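Local coordinates for protein WipB (Legionella pneumophila, PDB 5NNY) that is a translocated Legionella effector, a Ser/Thr phosphatase that targets the host lysosomal nutrient-sensing machinery and is represented here by its phosphatase domain, at residues 218-223 with 278-283. Numbering follows the deposited sequence.
Sequences RGLARK and DEVVAA
Residues 218-223 are a run of helix 214-224, while 278-283 pass from a short 3-10 turn into the first turn of helix 280-286, with E279 at the N-cap position. The backbones come closest at G219 and V280, whose CA atoms lie 6.0 Å apart; K223 CA and D278 CA are 6.7 Å apart. Glycine suits this point because a CB here would run into V280 CG2. V280 therefore packs directly on the main chain: CG2, anti to its own backbone N, rests 3.7 Å from L220 N, and V280 CG1 touches both G219 O and K223 CB, 3.6 Å from the latter. The compact, branched valine thus meets one turn of the facing helix with both methyls. L220 adds the apolar flank, its CD2 touching V280 CG1 and, 4.0 Å away, V281 CG2; the leucine crosses V281 at about a right angle. K223 CG is anti to the backbone N (chi1 172°), and a bend at chi2 (90°) carries the aliphatic chain past V280, running opposite to it, so that K223 NZ donates to D278 O at 2.9 Å. The ammonium lies in the carbonyl plane, on a lone pair. The D278 carboxylate turns instead to S276, through OD1, although its negative charge may still favour the lysine electrostatically. Beyond the pair, I243 of helix 233-253 packs on L220, and M264 of helix 262-270 on D278. This is glycine-mediated close helix-helix packing, joined by a lysine hydrogen bond to a main-chain carbonyl, among the helices that separate strands 203-208 and 301-306 in sequence in the calcineurin-like phosphoesterase fold.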
loop_
_atom_site.group_PDB
_atom_site.type_symbol
_atom_site.label_atom_id
_atom_site.label_comp_id
_atom_site.label_asym_id
_atom_site.label_seq_id
_atom_site.Cartn_x
_atom_site.Cartn_y
_atom_site.Cartn_z
ATOM N N ARG A 218 -4.147 -5.327 -20.652
ATOM C CA ARG A 218 -4.299 -4.688 -21.955
ATOM C C ARG A 218 -4.915 -3.303 -21.816
ATOM O O ARG A 218 -4.496 -2.356 -22.492
ATOM C CB ARG A 218 -5.147 -5.580 -22.872
ATOM C CG ARG A 218 -5.317 -5.043 -24.292
ATOM C CD ARG A 218 -6.312 -5.882 -25.095
ATOM N NE ARG A 218 -5.806 -7.231 -25.332
ATOM C CZ ARG A 218 -5.074 -7.567 -26.390
ATOM N NH1 ARG A 218 -4.776 -6.650 -27.302
ATOM N NH2 ARG A 218 -4.640 -8.812 -26.536
ATOM N N GLY A 219 -5.917 -3.164 -20.948
ATOM C CA GLY A 219 -6.505 -1.856 -20.725
ATOM C C GLY A 219 -5.521 -0.873 -20.118
ATOM O O GLY A 219 -5.523 0.311 -20.465
ATOM N N LEU A 220 -4.674 -1.351 -19.201
ATOM C CA LEU A 220 -3.676 -0.486 -18.579
ATOM C C LEU A 220 -2.649 -0.018 -19.602
ATOM O O LEU A 220 -2.278 1.157 -19.633
ATOM C CB LEU A 220 -2.988 -1.215 -17.415
ATOM C CG LEU A 220 -3.852 -1.500 -16.174
ATOM C CD1 LEU A 220 -3.255 -2.567 -15.280
ATOM C CD2 LEU A 220 -4.039 -0.199 -15.364
ATOM N N ALA A 221 -2.167 -0.928 -20.445
ATOM C CA ALA A 221 -1.235 -0.509 -21.488
ATOM C C ALA A 221 -1.848 0.582 -22.361
ATOM O O ALA A 221 -1.182 1.569 -22.695
ATOM C CB ALA A 221 -0.816 -1.709 -22.332
ATOM N N ARG A 222 -3.130 0.434 -22.714
ATOM C CA ARG A 222 -3.822 1.463 -23.486
ATOM C C ARG A 222 -3.931 2.773 -22.708
ATOM O O ARG A 222 -3.678 3.850 -23.255
ATOM C CB ARG A 222 -5.213 0.968 -23.890
ATOM C CG ARG A 222 -6.039 2.025 -24.605
ATOM C CD ARG A 222 -7.381 1.499 -25.102
ATOM N NE ARG A 222 -7.288 0.903 -26.432
ATOM C CZ ARG A 222 -7.630 -0.347 -26.714
ATOM N NH1 ARG A 222 -7.513 -0.800 -27.954
ATOM N NH2 ARG A 222 -8.101 -1.138 -25.756
ATOM N N LYS A 223 -4.313 2.697 -21.431
ATOM C CA LYS A 223 -4.454 3.901 -20.609
ATOM C C LYS A 223 -3.145 4.679 -20.521
ATOM O O LYS A 223 -3.145 5.912 -20.604
ATOM C CB LYS A 223 -4.946 3.515 -19.215
ATOM C CG LYS A 223 -4.953 4.646 -18.186
ATOM C CD LYS A 223 -6.258 5.380 -18.198
ATOM C CE LYS A 223 -6.462 6.210 -16.937
ATOM N NZ LYS A 223 -7.747 6.956 -17.038
ATOM N N ASP A 278 -11.265 4.493 -19.641
ATOM C CA ASP A 278 -10.722 5.442 -18.672
ATOM C C ASP A 278 -10.829 4.942 -17.234
ATOM O O ASP A 278 -10.194 5.518 -16.334
ATOM C CB ASP A 278 -11.415 6.809 -18.805
ATOM C CG ASP A 278 -12.922 6.750 -18.558
ATOM O OD1 ASP A 278 -13.570 5.774 -18.998
ATOM O OD2 ASP A 278 -13.458 7.693 -17.935
ATOM N N GLU A 279 -11.606 3.894 -17.000
ATOM C CA GLU A 279 -11.853 3.358 -15.669
ATOM C C GLU A 279 -10.923 2.204 -15.316
ATOM O O GLU A 279 -11.115 1.566 -14.271
ATOM C CB GLU A 279 -13.308 2.883 -15.560
ATOM C CG GLU A 279 -14.336 3.949 -15.933
ATOM C CD GLU A 279 -15.786 3.450 -15.868
ATOM O OE1 GLU A 279 -16.612 4.114 -15.206
ATOM O OE2 GLU A 279 -16.096 2.398 -16.472
ATOM N N VAL A 280 -9.932 1.913 -16.158
ATOM C CA VAL A 280 -9.206 0.643 -16.031
ATOM C C VAL A 280 -8.363 0.610 -14.752
ATOM O O VAL A 280 -8.179 -0.448 -14.142
ATOM C CB VAL A 280 -8.355 0.374 -17.287
ATOM C CG1 VAL A 280 -7.178 1.344 -17.394
ATOM C CG2 VAL A 280 -7.873 -1.079 -17.286
ATOM N N VAL A 281 -7.876 1.767 -14.290
ATOM C CA VAL A 281 -7.159 1.766 -13.014
ATOM C C VAL A 281 -8.130 1.461 -11.875
ATOM O O VAL A 281 -7.855 0.627 -11.012
ATOM C CB VAL A 281 -6.413 3.101 -12.794
ATOM C CG1 VAL A 281 -5.791 3.149 -11.397
ATOM C CG2 VAL A 281 -5.304 3.281 -13.826
ATOM N N ALA A 282 -9.303 2.104 -11.876
ATOM C CA ALA A 282 -10.312 1.759 -10.878
ATOM C C ALA A 282 -10.691 0.280 -10.976
ATOM O O ALA A 282 -10.772 -0.422 -9.961
ATOM C CB ALA A 282 -11.547 2.656 -11.041
ATOM N N ALA A 283 -10.902 -0.212 -12.196
ATOM C CA ALA A 283 -11.257 -1.620 -12.386
ATOM C C ALA A 283 -10.170 -2.546 -11.839
ATOM O O ALA A 283 -10.463 -3.576 -11.228
ATOM C CB ALA A 283 -11.500 -1.880 -13.871
#